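Ammonium transporter (Kuenenia stuttgartiensis, PDB 6EU6) probably senses ammonium at the membrane and passes the signal to a histidine kinase, using an ammonium transporter-type transmembrane fold. Local coordinates at residues 15-20 with 100-105; 169-174 with 218-223; 211-216 with 268-273; 276-281 with 323-328. All coordinates share one frame; numbering follows the deposited sequence.

Contact 1 (15-20 with 100-105)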
loop_
_atom_site.group_PDB
_atom_site.type_symbol
_atom_site.label_atom_id
_atom_site.label_comp_id
_atom_site.label_asym_id
_atom_site.label_seq_id
_atom_site.Cartn_x
_atom_site.Cartn_y
_atom_site.Cartn_z
ATOM N N MET A 15 8.742 -9.281 5.155
ATOM C CA MET A 15 8.039 -8.512 4.100
ATOM C C MET A 15 6.559 -8.953 3.978
ATOM O O MET A 15 5.633 -8.132 3.927
ATOM C CB MET A 15 8.740 -8.641 2.746
ATOM C CG MET A 15 9.660 -7.485 2.357
ATOM S SD MET A 15 8.735 -5.851 2.323
ATOM C CE MET A 15 7.004 -6.037 1.944
ATOM N N ALA A 16 6.349 -10.256 3.907
ATOM C CA ALA A 16 5.004 -10.826 3.875
ATOM C C ALA A 16 4.228 -10.406 5.075
ATOM O O ALA A 16 3.051 -10.099 4.963
ATOM C CB ALA A 16 5.087 -12.341 3.784
ATOM N N ALA A 17 4.859 -10.384 6.239
ATOM C CA ALA A 17 4.146 -9.998 7.419
ATOM C C ALA A 17 3.652 -8.535 7.327
ATOM O O ALA A 17 2.535 -8.176 7.762
ATOM C CB ALA A 17 4.992 -10.201 8.659
ATOM N N CYS A 18 4.491 -7.695 6.808
ATOM C CA CYS A 18 4.123 -6.313 6.630
ATOM C C CYS A 18 2.965 -6.207 5.612
ATOM O O CYS A 18 2.065 -5.373 5.767
ATOM C CB CYS A 18 5.299 -5.472 6.146
ATOM S SG CYS A 18 6.640 -5.330 7.347
ATOM N N MET A 19 2.972 -7.041 4.577
ATOM C CA MET A 19 1.856 -7.002 3.624
ATOM C C MET A 19 0.554 -7.414 4.330
ATOM O O MET A 19 -0.534 -6.881 4.078
ATOM C CB MET A 19 2.136 -7.920 2.419
ATOM C CG MET A 19 3.310 -7.530 1.604
ATOM S SD MET A 19 3.869 -8.720 0.396
ATOM C CE MET A 19 2.472 -8.717 -0.758
ATOM N N VAL A 20 0.644 -8.431 5.159
ATOM C CA VAL A 20 -0.516 -8.854 5.969
ATOM C C VAL A 20 -0.967 -7.806 6.975
ATOM O O VAL A 20 -2.175 -7.577 7.201
ATOM C CB VAL A 20 -0.206 -10.180 6.710
ATOM C CG1 VAL A 20 -1.366 -10.558 7.636
ATOM C CG2 VAL A 20 0.042 -11.294 5.672
ATOM N N GLN A 100 3.127 -14.422 12.693
ATOM C CA GLN A 100 2.007 -15.066 13.319
ATOM C C GLN A 100 1.186 -14.021 14.081
ATOM O O GLN A 100 0.009 -14.196 14.205
ATOM C CB GLN A 100 2.475 -16.187 14.263
ATOM C CG GLN A 100 3.207 -17.347 13.578
ATOM C CD GLN A 100 2.290 -18.090 12.597
ATOM O OE1 GLN A 100 1.100 -18.116 12.766
ATOM N NE2 GLN A 100 2.863 -18.640 11.539
ATOM N N MET A 101 1.789 -12.924 14.592
ATOM C CA MET A 101 0.997 -11.890 15.226
ATOM C C MET A 101 -0.002 -11.263 14.254
ATOM O O MET A 101 -1.156 -11.032 14.596
ATOM C CB MET A 101 1.906 -10.787 15.837
ATOM C CG MET A 101 1.155 -9.672 16.529
ATOM S SD MET A 101 2.321 -8.446 17.218
ATOM C CE MET A 101 2.824 -9.442 18.608
ATOM N N VAL A 102 0.466 -10.937 13.045
ATOM C CA VAL A 102 -0.454 -10.315 12.116
ATOM C C VAL A 102 -1.532 -11.332 11.631
ATOM O O VAL A 102 -2.638 -10.941 11.283
ATOM C CB VAL A 102 0.262 -9.571 10.962
ATOM C CG1 VAL A 102 1.115 -8.436 11.541
ATOM C CG2 VAL A 102 1.123 -10.469 10.115
ATOM N N PHE A 103 -1.196 -12.624 11.546
ATOM C CA PHE A 103 -2.262 -13.655 11.400
ATOM C C PHE A 103 -3.341 -13.559 12.487
ATOM O O PHE A 103 -4.535 -13.561 12.214
ATOM C CB PHE A 103 -1.623 -15.063 11.322
ATOM C CG PHE A 103 -1.206 -15.470 9.943
ATOM C CD1 PHE A 103 -0.655 -14.556 9.071
ATOM C CD2 PHE A 103 -1.301 -16.779 9.548
ATOM C CE1 PHE A 103 -0.272 -14.923 7.801
ATOM C CE2 PHE A 103 -0.978 -17.139 8.251
ATOM C CZ PHE A 103 -0.434 -16.222 7.390
ATOM N N ALA A 104 -2.919 -13.434 13.744
ATOM C CA ALA A 104 -3.852 -13.337 14.839
ATOM C C ALA A 104 -4.702 -12.063 14.691
ATOM O O ALA A 104 -5.899 -12.117 14.947
ATOM C CB ALA A 104 -3.156 -13.335 16.216
ATOM N N SER A 105 -4.088 -10.940 14.288
ATOM C CA SER A 105 -4.833 -9.748 14.085
ATOM C C SER A 105 -5.893 -9.888 12.992
ATOM O O SER A 105 -6.933 -9.181 13.038
ATOM C CB SER A 105 -3.892 -8.599 13.747
ATOM O OG SER A 105 -3.037 -8.377 14.882
#
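Val102 makes most of this contact, meeting Val20 and Ala17 of residues 15-20. Its CG2 methyl does the touching. It lies 3.5 Å from Val20 CG1, the shortest approach between the two segments. The same CG2 is 3.6 Å from the backbone oxygen of Ala17 (Ala17 O) and 4.1 Å from Ala17 CB. Val102 CG2 sits between the backbone N and the carbonyl carbon (Val102 chi1 -62°), and from there it reaches both residues. With Val20 CG1 anti to the backbone N (chi1 175°), that methyl is the one that meets Val102, and CG2 is left for Phe103. The two valine side chains meet at a slant rather than end on. Both are buried. The side chains that meet are all apolar, and the one polar atom among the close approaches is the backbone oxygen of Ala17.

The two segments belong to helices 2-34 and 93-114, which run side by side in the helical bundle of the Amt family. Their axes come within 9.0 Å, and their directions differ by 17°. Met15 packs on Met15 of the second and of the third subunit, so the far side of residues 15-20 faces the middle of the trimer.

Phe103 comes next. The edge of its ring receives Val20 CG2, which is 4.2 Å from Phe103 CE1 and near the ring plane. The ring also stacks on Phe223, a pair consistent with the phenylalanine gate known from Amt relatives. Two residues on, Ser105 hydrogen-bonds through OG to Ser54 OG, which ties helix 93-114 to helix 40-67.

Contact 2 (169-174 with 218-223)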
loop_
_atom_site.group_PDB
_atom_site.type_symbol
_atom_site.label_atom_id
_atom_site.label_comp_id
_atom_site.label_asym_id
_atom_site.label_seq_id
_atom_site.Cartn_x
_atom_site.Cartn_y
_atom_site.Cartn_z
ATOM N N VAL A 169 -7.802 -21.965 10.354
ATOM C CA VAL A 169 -7.133 -21.485 11.568
ATOM C C VAL A 169 -7.359 -19.964 11.762
ATOM O O VAL A 169 -7.633 -19.504 12.880
ATOM C CB VAL A 169 -5.651 -21.807 11.501
ATOM C CG1 VAL A 169 -4.880 -21.192 12.710
ATOM C CG2 VAL A 169 -5.456 -23.310 11.572
ATOM N N VAL A 170 -7.279 -19.203 10.673
ATOM C CA VAL A 170 -7.577 -17.782 10.697
ATOM C C VAL A 170 -9.050 -17.498 10.361
ATOM O O VAL A 170 -9.785 -16.899 11.133
ATOM C CB VAL A 170 -6.600 -17.023 9.778
ATOM C CG1 VAL A 170 -6.960 -15.523 9.704
ATOM C CG2 VAL A 170 -5.168 -17.146 10.361
ATOM N N HIS A 171 -9.484 -17.877 9.165
ATOM C CA HIS A 171 -10.659 -17.322 8.605
ATOM C C HIS A 171 -11.914 -17.965 9.181
ATOM O O HIS A 171 -12.804 -17.289 9.643
ATOM C CB HIS A 171 -10.509 -17.454 7.085
ATOM C CG HIS A 171 -9.470 -16.501 6.560
ATOM N ND1 HIS A 171 -9.627 -15.136 6.595
ATOM C CD2 HIS A 171 -8.269 -16.726 5.996
ATOM C CE1 HIS A 171 -8.568 -14.559 6.075
ATOM N NE2 HIS A 171 -7.709 -15.499 5.744
ATOM N N SER A 172 -12.029 -19.287 9.132
ATOM C CA SER A 172 -13.245 -19.917 9.749
ATOM C C SER A 172 -13.328 -19.655 11.227
ATOM O O SER A 172 -14.406 -19.293 11.768
ATOM C CB SER A 172 -13.361 -21.398 9.425
ATOM O OG SER A 172 -13.559 -21.536 8.033
ATOM N N ILE A 173 -12.205 -19.761 11.910
ATOM C CA ILE A 173 -12.216 -19.471 13.340
ATOM C C ILE A 173 -12.732 -18.078 13.643
ATOM O O ILE A 173 -13.601 -17.887 14.494
ATOM C CB ILE A 173 -10.793 -19.665 13.910
ATOM C CG1 ILE A 173 -10.486 -21.180 13.977
ATOM C CG2 ILE A 173 -10.650 -19.016 15.296
ATOM C CD1 ILE A 173 -11.153 -21.939 15.148
ATOM N N GLY A 174 -12.166 -17.067 12.979
ATOM C CA GLY A 174 -12.666 -15.721 13.140
ATOM C C GLY A 174 -14.106 -15.541 12.687
ATOM O O GLY A 174 -14.860 -14.814 13.335
ATOM N N PHE A 218 -4.019 -7.881 -2.356
ATOM C CA PHE A 218 -2.597 -7.618 -2.236
ATOM C C PHE A 218 -2.020 -8.219 -0.990
ATOM O O PHE A 218 -1.075 -8.954 -1.051
ATOM C CB PHE A 218 -2.366 -6.127 -2.190
ATOM C CG PHE A 218 -0.980 -5.749 -1.906
ATOM C CD1 PHE A 218 -0.047 -5.648 -2.942
ATOM C CD2 PHE A 218 -0.610 -5.397 -0.643
ATOM C CE1 PHE A 218 1.249 -5.244 -2.685
ATOM C CE2 PHE A 218 0.708 -5.043 -0.336
ATOM C CZ PHE A 218 1.648 -4.961 -1.367
ATOM N N GLY A 219 -2.598 -7.913 0.147
ATOM C CA GLY A 219 -2.161 -8.555 1.384
ATOM C C GLY A 219 -2.165 -10.066 1.409
ATOM O O GLY A 219 -1.277 -10.688 2.025
ATOM N N TRP A 220 -3.161 -10.668 0.755
ATOM C CA TRP A 220 -3.264 -12.151 0.702
ATOM C C TRP A 220 -2.080 -12.765 -0.013
ATOM O O TRP A 220 -1.730 -13.913 0.257
ATOM C CB TRP A 220 -4.612 -12.627 0.063
ATOM C CG TRP A 220 -5.520 -13.137 1.072
ATOM C CD1 TRP A 220 -5.289 -14.202 1.899
ATOM C CD2 TRP A 220 -6.839 -12.661 1.389
ATOM N NE1 TRP A 220 -6.394 -14.392 2.736
ATOM C CE2 TRP A 220 -7.361 -13.495 2.419
ATOM C CE3 TRP A 220 -7.662 -11.686 0.858
ATOM C CZ2 TRP A 220 -8.612 -13.325 2.952
ATOM C CZ3 TRP A 220 -8.918 -11.514 1.405
ATOM C CH2 TRP A 220 -9.370 -12.336 2.450
ATOM N N PHE A 221 -1.429 -11.997 -0.913
ATOM C CA PHE A 221 -0.183 -12.443 -1.494
ATOM C C PHE A 221 0.885 -12.746 -0.450
ATOM O O PHE A 221 1.611 -13.804 -0.539
ATOM C CB PHE A 221 0.383 -11.451 -2.545
ATOM C CG PHE A 221 -0.474 -11.290 -3.793
ATOM C CD1 PHE A 221 -1.210 -12.353 -4.323
ATOM C CD2 PHE A 221 -0.568 -10.060 -4.421
ATOM C CE1 PHE A 221 -1.979 -12.173 -5.460
ATOM C CE2 PHE A 221 -1.368 -9.885 -5.541
ATOM C CZ PHE A 221 -2.050 -10.956 -6.056
ATOM N N GLY A 222 0.988 -11.851 0.544
ATOM C CA GLY A 222 1.898 -12.088 1.660
ATOM C C GLY A 222 1.387 -13.194 2.576
ATOM O O GLY A 222 2.132 -14.008 3.109
ATOM N N PHE A 223 0.092 -13.172 2.805
ATOM C CA PHE A 223 -0.538 -14.188 3.679
ATOM C C PHE A 223 -0.215 -15.587 3.216
ATOM O O PHE A 223 0.312 -16.424 3.994
ATOM C CB PHE A 223 -2.032 -13.885 3.671
ATOM C CG PHE A 223 -2.755 -14.309 4.891
ATOM C CD1 PHE A 223 -3.288 -15.604 4.944
ATOM C CD2 PHE A 223 -3.099 -13.409 5.844
ATOM C CE1 PHE A 223 -4.026 -15.990 6.063
ATOM C CE2 PHE A 223 -3.768 -13.807 7.003
ATOM C CZ PHE A 223 -4.206 -15.114 7.097
#
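His171 meets Trp220 and Phe223 in an aromatic cluster at the centre of the subunit. His171 is hydrogen-bonded through ND1 to His326 ND1, a pairing consistent with the twin-histidine pore motif of Amt proteins. The segments lie on helices 167-185 and 206-226, too far apart for their backbones to touch. Side chains alone bridge them, three of them aromatic.

The imidazole is set obliquely to both of its aromatic neighbours. Its plane makes 39° with the six-membered ring of Trp220 and 41° with the ring of Phe223. His171 CG lies beside the backbone N (chi1 -71°), which carries the ring toward helix 206-226. There His171 CE1 comes 3.4 Å from Trp220 CZ2. It arrives at the edge of the indole, near the indole plane. On the Phe223 side, His171 NE2 is 3.7 Å from Phe223 CE1.

Val170 and Phe223 approach from opposite directions. The CZ end of the phenyl ring points at the valine, and Val170 CG1 lies 3.8 Å from Phe223 CZ, near the ring plane. The same Val170 CG1 sits 3.9 Å above the imidazole plane of His171, over its centre. One methyl thus packs against the rim of one ring and the face of another. Val278 of helix 266-280 touches both His171 and Trp220. On one face of the Phe223 ring, Trp220 NE1 stands 4.0 Å above the plane, displaced toward the rim.

Contact 3 (211-216 with 268-273)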
loop_
_atom_site.group_PDB
_atom_site.type_symbol
_atom_site.label_atom_id
_atom_site.label_comp_id
_atom_site.label_asym_id
_atom_site.label_seq_id
_atom_site.Cartn_x
_atom_site.Cartn_y
_atom_site.Cartn_z
ATOM N N LEU A 211 -11.551 -0.333 -3.022
ATOM C CA LEU A 211 -10.163 -0.136 -2.617
ATOM C C LEU A 211 -9.812 -1.181 -1.508
ATOM O O LEU A 211 -8.703 -1.750 -1.522
ATOM C CB LEU A 211 -9.883 1.294 -2.162
ATOM C CG LEU A 211 -10.084 2.397 -3.219
ATOM C CD1 LEU A 211 -9.726 3.799 -2.685
ATOM C CD2 LEU A 211 -9.335 2.145 -4.503
ATOM N N GLY A 212 -10.769 -1.453 -0.618
ATOM C CA GLY A 212 -10.604 -2.460 0.412
ATOM C C GLY A 212 -10.313 -3.840 -0.170
ATOM O O GLY A 212 -9.375 -4.505 0.238
ATOM N N THR A 213 -11.061 -4.206 -1.208
ATOM C CA THR A 213 -10.865 -5.511 -1.833
ATOM C C THR A 213 -9.469 -5.591 -2.408
ATOM O O THR A 213 -8.780 -6.562 -2.223
ATOM C CB THR A 213 -11.963 -5.705 -2.932
ATOM O OG1 THR A 213 -13.257 -5.633 -2.308
ATOM C CG2 THR A 213 -11.801 -6.966 -3.628
ATOM N N PHE A 214 -9.019 -4.556 -3.129
ATOM C CA PHE A 214 -7.662 -4.578 -3.660
ATOM C C PHE A 214 -6.573 -4.698 -2.604
ATOM O O PHE A 214 -5.584 -5.429 -2.777
ATOM C CB PHE A 214 -7.394 -3.374 -4.544
ATOM C CG PHE A 214 -7.878 -3.499 -5.961
ATOM C CD1 PHE A 214 -7.324 -4.430 -6.848
ATOM C CD2 PHE A 214 -8.832 -2.595 -6.450
ATOM C CE1 PHE A 214 -7.772 -4.476 -8.201
ATOM C CE2 PHE A 214 -9.257 -2.655 -7.808
ATOM C CZ PHE A 214 -8.672 -3.578 -8.644
ATOM N N PHE A 215 -6.712 -3.975 -1.482
ATOM C CA PHE A 215 -5.753 -4.089 -0.424
ATOM C C PHE A 215 -5.714 -5.481 0.163
ATOM O O PHE A 215 -4.655 -5.997 0.544
ATOM C CB PHE A 215 -6.091 -3.188 0.777
ATOM C CG PHE A 215 -5.699 -1.788 0.588
ATOM C CD1 PHE A 215 -4.371 -1.457 0.461
ATOM C CD2 PHE A 215 -6.670 -0.773 0.632
ATOM C CE1 PHE A 215 -4.006 -0.114 0.303
ATOM C CE2 PHE A 215 -6.320 0.541 0.448
ATOM C CZ PHE A 215 -4.984 0.859 0.244
ATOM N N LEU A 216 -6.905 -6.053 0.335
ATOM C CA LEU A 216 -6.999 -7.389 0.909
ATOM C C LEU A 216 -6.335 -8.398 0.018
ATOM O O LEU A 216 -5.598 -9.282 0.484
ATOM C CB LEU A 216 -8.451 -7.756 1.189
ATOM C CG LEU A 216 -9.088 -6.970 2.381
ATOM C CD1 LEU A 216 -10.595 -7.259 2.463
ATOM C CD2 LEU A 216 -8.455 -7.340 3.689
ATOM N N SER A 268 -22.162 -8.691 -3.606
ATOM C CA SER A 268 -21.987 -10.125 -3.825
ATOM C C SER A 268 -20.754 -10.390 -4.630
ATOM O O SER A 268 -20.151 -11.440 -4.467
ATOM C CB SER A 268 -23.220 -10.737 -4.503
ATOM O OG SER A 268 -24.236 -10.724 -3.543
ATOM N N LEU A 269 -20.387 -9.483 -5.551
ATOM C CA LEU A 269 -19.156 -9.672 -6.301
ATOM C C LEU A 269 -17.946 -9.622 -5.350
ATOM O O LEU A 269 -17.025 -10.440 -5.438
ATOM C CB LEU A 269 -19.020 -8.601 -7.365
ATOM C CG LEU A 269 -17.676 -8.561 -8.075
ATOM C CD1 LEU A 269 -17.517 -9.774 -8.952
ATOM C CD2 LEU A 269 -17.581 -7.296 -8.913
ATOM N N PHE A 270 -17.946 -8.658 -4.423
ATOM C CA PHE A 270 -16.849 -8.587 -3.442
ATOM C C PHE A 270 -16.816 -9.802 -2.577
ATOM O O PHE A 270 -15.751 -10.408 -2.350
ATOM C CB PHE A 270 -17.008 -7.376 -2.471
ATOM C CG PHE A 270 -17.029 -6.001 -3.143
ATOM C CD1 PHE A 270 -16.148 -5.663 -4.100
ATOM C CD2 PHE A 270 -17.888 -5.036 -2.705
ATOM C CE1 PHE A 270 -16.155 -4.426 -4.730
ATOM C CE2 PHE A 270 -17.910 -3.793 -3.313
ATOM C CZ PHE A 270 -17.014 -3.485 -4.305
ATOM N N THR A 271 -17.991 -10.206 -2.085
ATOM C CA THR A 271 -18.081 -11.421 -1.252
ATOM C C THR A 271 -17.394 -12.586 -1.941
ATOM O O THR A 271 -16.674 -13.339 -1.338
ATOM C CB THR A 271 -19.553 -11.744 -0.914
ATOM O OG1 THR A 271 -20.074 -10.678 -0.163
ATOM C CG2 THR A 271 -19.696 -13.024 -0.112
ATOM N N ALA A 272 -17.690 -12.780 -3.219
ATOM C CA ALA A 272 -17.176 -13.906 -3.890
ATOM C C ALA A 272 -15.628 -13.860 -4.042
ATOM O O ALA A 272 -14.969 -14.883 -3.900
ATOM C CB ALA A 272 -17.868 -14.032 -5.230
ATOM N N ILE A 273 -15.085 -12.667 -4.404
ATOM C CA ILE A 273 -13.672 -12.473 -4.548
ATOM C C ILE A 273 -12.972 -12.813 -3.238
ATOM O O ILE A 273 -12.046 -13.605 -3.218
ATOM C CB ILE A 273 -13.358 -11.032 -5.028
ATOM C CG1 ILE A 273 -13.860 -10.925 -6.481
ATOM C CG2 ILE A 273 -11.866 -10.818 -4.937
ATOM C CD1 ILE A 273 -13.918 -9.517 -7.008
#
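Thr213 carries its whole segment in this contact, and its two branches meet different partners. The tighter half is the hydroxyl. Thr213 OG1 comes 3.4 Å from Phe270 CD1 and 3.9 Å from Phe270 CG, approaching the ring obliquely. The two side chains run about perpendicular to each other. OG1 stands beside the backbone N of its own residue (chi1 -60°). From there it also hydrogen-bonds to the backbone oxygen of Ala209, one helical turn earlier. The buried hydroxyl is therefore satisfied within its own helix while it rests against the phenyl ring.

The looser half is the methyl. Thr213 CG2, anti to the backbone N, reaches Ile273 CG2 at 4.1 Å, and this is a methyl-to-methyl contact. The threonine and isoleucine side chains again cross at about a right angle.

These residues join helix 206-226 to helix 266-280, two membrane helices of the Amt fold. Helix 2-34 helps to close the junction, since Tyr30 packs on both Thr213 and Phe270. Trp217, one turn after Thr213, lies against Ile273.

Away from this packed line, the segments turn to other partners. Leu211 is partly exposed and packs on Ser29 of the third subunit. Phe214 and Phe215 also face that subunit. Phe270, though part of the packed line, also touches Leu48 of that subunit. On the other helix, Ser268 and Thr271 turn to Glu307 of helix 289-312. Ser268 OG bonds to Glu307 OE1, and Thr271 OG1 bonds to Glu307 OE2.

Contact 4 (276-281 with 323-328)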
loop_
_atom_site.group_PDB
_atom_site.type_symbol
_atom_site.label_atom_id
_atom_site.label_comp_id
_atom_site.label_asym_id
_atom_site.label_seq_id
_atom_site.Cartn_x
_atom_site.Cartn_y
_atom_site.Cartn_z
ATOM N N GLY A 276 -13.050 -16.511 -2.358
ATOM C CA GLY A 276 -12.061 -17.262 -3.082
ATOM C C GLY A 276 -10.658 -17.140 -2.563
ATOM O O GLY A 276 -9.943 -18.145 -2.538
ATOM N N LEU A 277 -10.289 -15.914 -2.145
ATOM C CA LEU A 277 -9.076 -15.699 -1.448
ATOM C C LEU A 277 -8.966 -16.550 -0.175
ATOM O O LEU A 277 -7.952 -17.193 0.048
ATOM C CB LEU A 277 -8.823 -14.229 -1.225
ATOM C CG LEU A 277 -8.458 -13.464 -2.542
ATOM C CD1 LEU A 277 -8.773 -11.973 -2.448
ATOM C CD2 LEU A 277 -7.006 -13.670 -2.971
ATOM N N VAL A 278 -10.001 -16.533 0.614
ATOM C CA VAL A 278 -10.036 -17.293 1.868
ATOM C C VAL A 278 -9.828 -18.772 1.530
ATOM O O VAL A 278 -8.954 -19.422 2.085
ATOM C CB VAL A 278 -11.331 -17.055 2.638
ATOM C CG1 VAL A 278 -11.508 -18.134 3.711
ATOM C CG2 VAL A 278 -11.340 -15.651 3.293
ATOM N N ALA A 279 -10.519 -19.261 0.506
ATOM C CA ALA A 279 -10.465 -20.676 0.206
ATOM C C ALA A 279 -9.112 -21.144 -0.238
ATOM O O ALA A 279 -8.605 -22.211 0.221
ATOM C CB ALA A 279 -11.515 -21.051 -0.819
ATOM N N ILE A 280 -8.467 -20.337 -1.091
ATOM C CA ILE A 280 -7.167 -20.720 -1.626
ATOM C C ILE A 280 -6.055 -20.664 -0.571
ATOM O O ILE A 280 -5.026 -21.288 -0.723
ATOM C CB ILE A 280 -6.807 -19.928 -2.881
ATOM C CG1 ILE A 280 -5.769 -20.661 -3.673
ATOM C CG2 ILE A 280 -6.252 -18.530 -2.512
ATOM C CD1 ILE A 280 -6.266 -21.948 -4.291
ATOM N N THR A 281 -6.333 -19.994 0.543
ATOM C CA THR A 281 -5.432 -19.914 1.665
ATOM C C THR A 281 -5.146 -21.292 2.259
ATOM O O THR A 281 -4.123 -21.492 2.964
ATOM C CB THR A 281 -6.026 -18.920 2.737
ATOM O OG1 THR A 281 -5.985 -17.579 2.174
ATOM C CG2 THR A 281 -5.239 -18.775 3.864
ATOM N N ILE A 323 -19.317 -13.767 7.664
ATOM C CA ILE A 323 -19.549 -15.206 7.963
ATOM C C ILE A 323 -19.433 -16.001 6.679
ATOM O O ILE A 323 -18.714 -16.968 6.591
ATOM C CB ILE A 323 -20.925 -15.427 8.584
ATOM C CG1 ILE A 323 -21.025 -14.657 9.908
ATOM C CG2 ILE A 323 -21.118 -16.924 8.771
ATOM C CD1 ILE A 323 -22.496 -14.474 10.372
ATOM N N ALA A 324 -20.077 -15.515 5.640
ATOM C CA ALA A 324 -19.910 -16.148 4.330
ATOM C C ALA A 324 -18.501 -16.140 3.796
ATOM O O ALA A 324 -18.050 -17.166 3.269
ATOM C CB ALA A 324 -20.826 -15.483 3.329
ATOM N N VAL A 325 -17.749 -15.013 3.932
ATOM C CA VAL A 325 -16.446 -14.905 3.300
ATOM C C VAL A 325 -15.482 -15.822 4.084
ATOM O O VAL A 325 -14.812 -16.720 3.534
ATOM C CB VAL A 325 -15.941 -13.453 3.294
ATOM C CG1 VAL A 325 -14.456 -13.372 3.033
ATOM C CG2 VAL A 325 -16.744 -12.629 2.283
ATOM N N HIS A 326 -15.399 -15.548 5.380
ATOM C CA HIS A 326 -14.401 -16.168 6.230
ATOM C C HIS A 326 -14.824 -17.580 6.789
ATOM O O HIS A 326 -14.031 -18.488 6.772
ATOM C CB HIS A 326 -14.020 -15.225 7.374
ATOM C CG HIS A 326 -13.514 -13.882 6.932
ATOM N ND1 HIS A 326 -12.211 -13.660 6.569
ATOM C CD2 HIS A 326 -14.149 -12.695 6.786
ATOM C CE1 HIS A 326 -12.064 -12.390 6.211
ATOM N NE2 HIS A 326 -13.242 -11.797 6.298
ATOM N N GLY A 327 -16.017 -17.685 7.289
ATOM C CA GLY A 327 -16.518 -18.943 7.856
ATOM C C GLY A 327 -16.730 -19.956 6.718
ATOM O O GLY A 327 -16.034 -20.941 6.636
ATOM N N VAL A 328 -17.629 -19.648 5.810
ATOM C CA VAL A 328 -17.961 -20.602 4.753
ATOM C C VAL A 328 -16.842 -20.757 3.733
ATOM O O VAL A 328 -16.453 -21.866 3.351
ATOM C CB VAL A 328 -19.301 -20.265 4.072
ATOM C CG1 VAL A 328 -19.602 -21.263 2.922
ATOM C CG2 VAL A 328 -20.416 -20.233 5.087
#
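This contact lies beside the His171-His326 pair, consistent with the twin-histidine site of Amt proteins; in it Val278 packs against Val325 and His326. Val278 sits over the backbone of helix 322-340. Val278 CB, CG1 and CG2 each lie 3.6 Å from the backbone oxygen of Val325, so the branched head straddles that oxygen. CG1 is anti to the backbone N (chi1 164°), and CG2 lies beside the backbone N, anti to the carbonyl carbon. Val278 CG2 then meets Val325 CG1 at 3.9 Å, with the two side chains about perpendicular. It also approaches His326 ND1 obliquely, at 3.9 Å.

Helix 322-340 has a wider pi-type turn here. Val328 N bonds to Ile323 O, five residues back, at 3.0 Å. The turn lies just where His326 leaves the helix toward His171. Val325 CG1 covers one face of the His326 ring, 3.8 Å above its centre.

One turn on from Leu277, Thr281 OG1 donates to Leu277 O at 2.9 Å. The donor is tilted 31° out of the carbonyl plane. Trp220 packs on Leu277, Val278 and Thr281, which links this edge to helix 206-226.

From the N terminus, contact 1 closes the first loop. It brings helix 93-114 back to helix 2-34, with helix 40-67 between them in the chain. Contact 2 follows in series and joins helix 167-185 to helix 206-226. Contact 3 opens on helix 206-226 before contact 2 has closed, so these two cross. It ties that helix to helix 266-280, and helix 234-261 lies in between. Contact 4 starts further along helix 266-280 and reaches helix 322-340, past helix 289-312. No contact lies within the loop of another. Contact 2 touches contact 1 and contact 4, with centres about 9 Å away in each case.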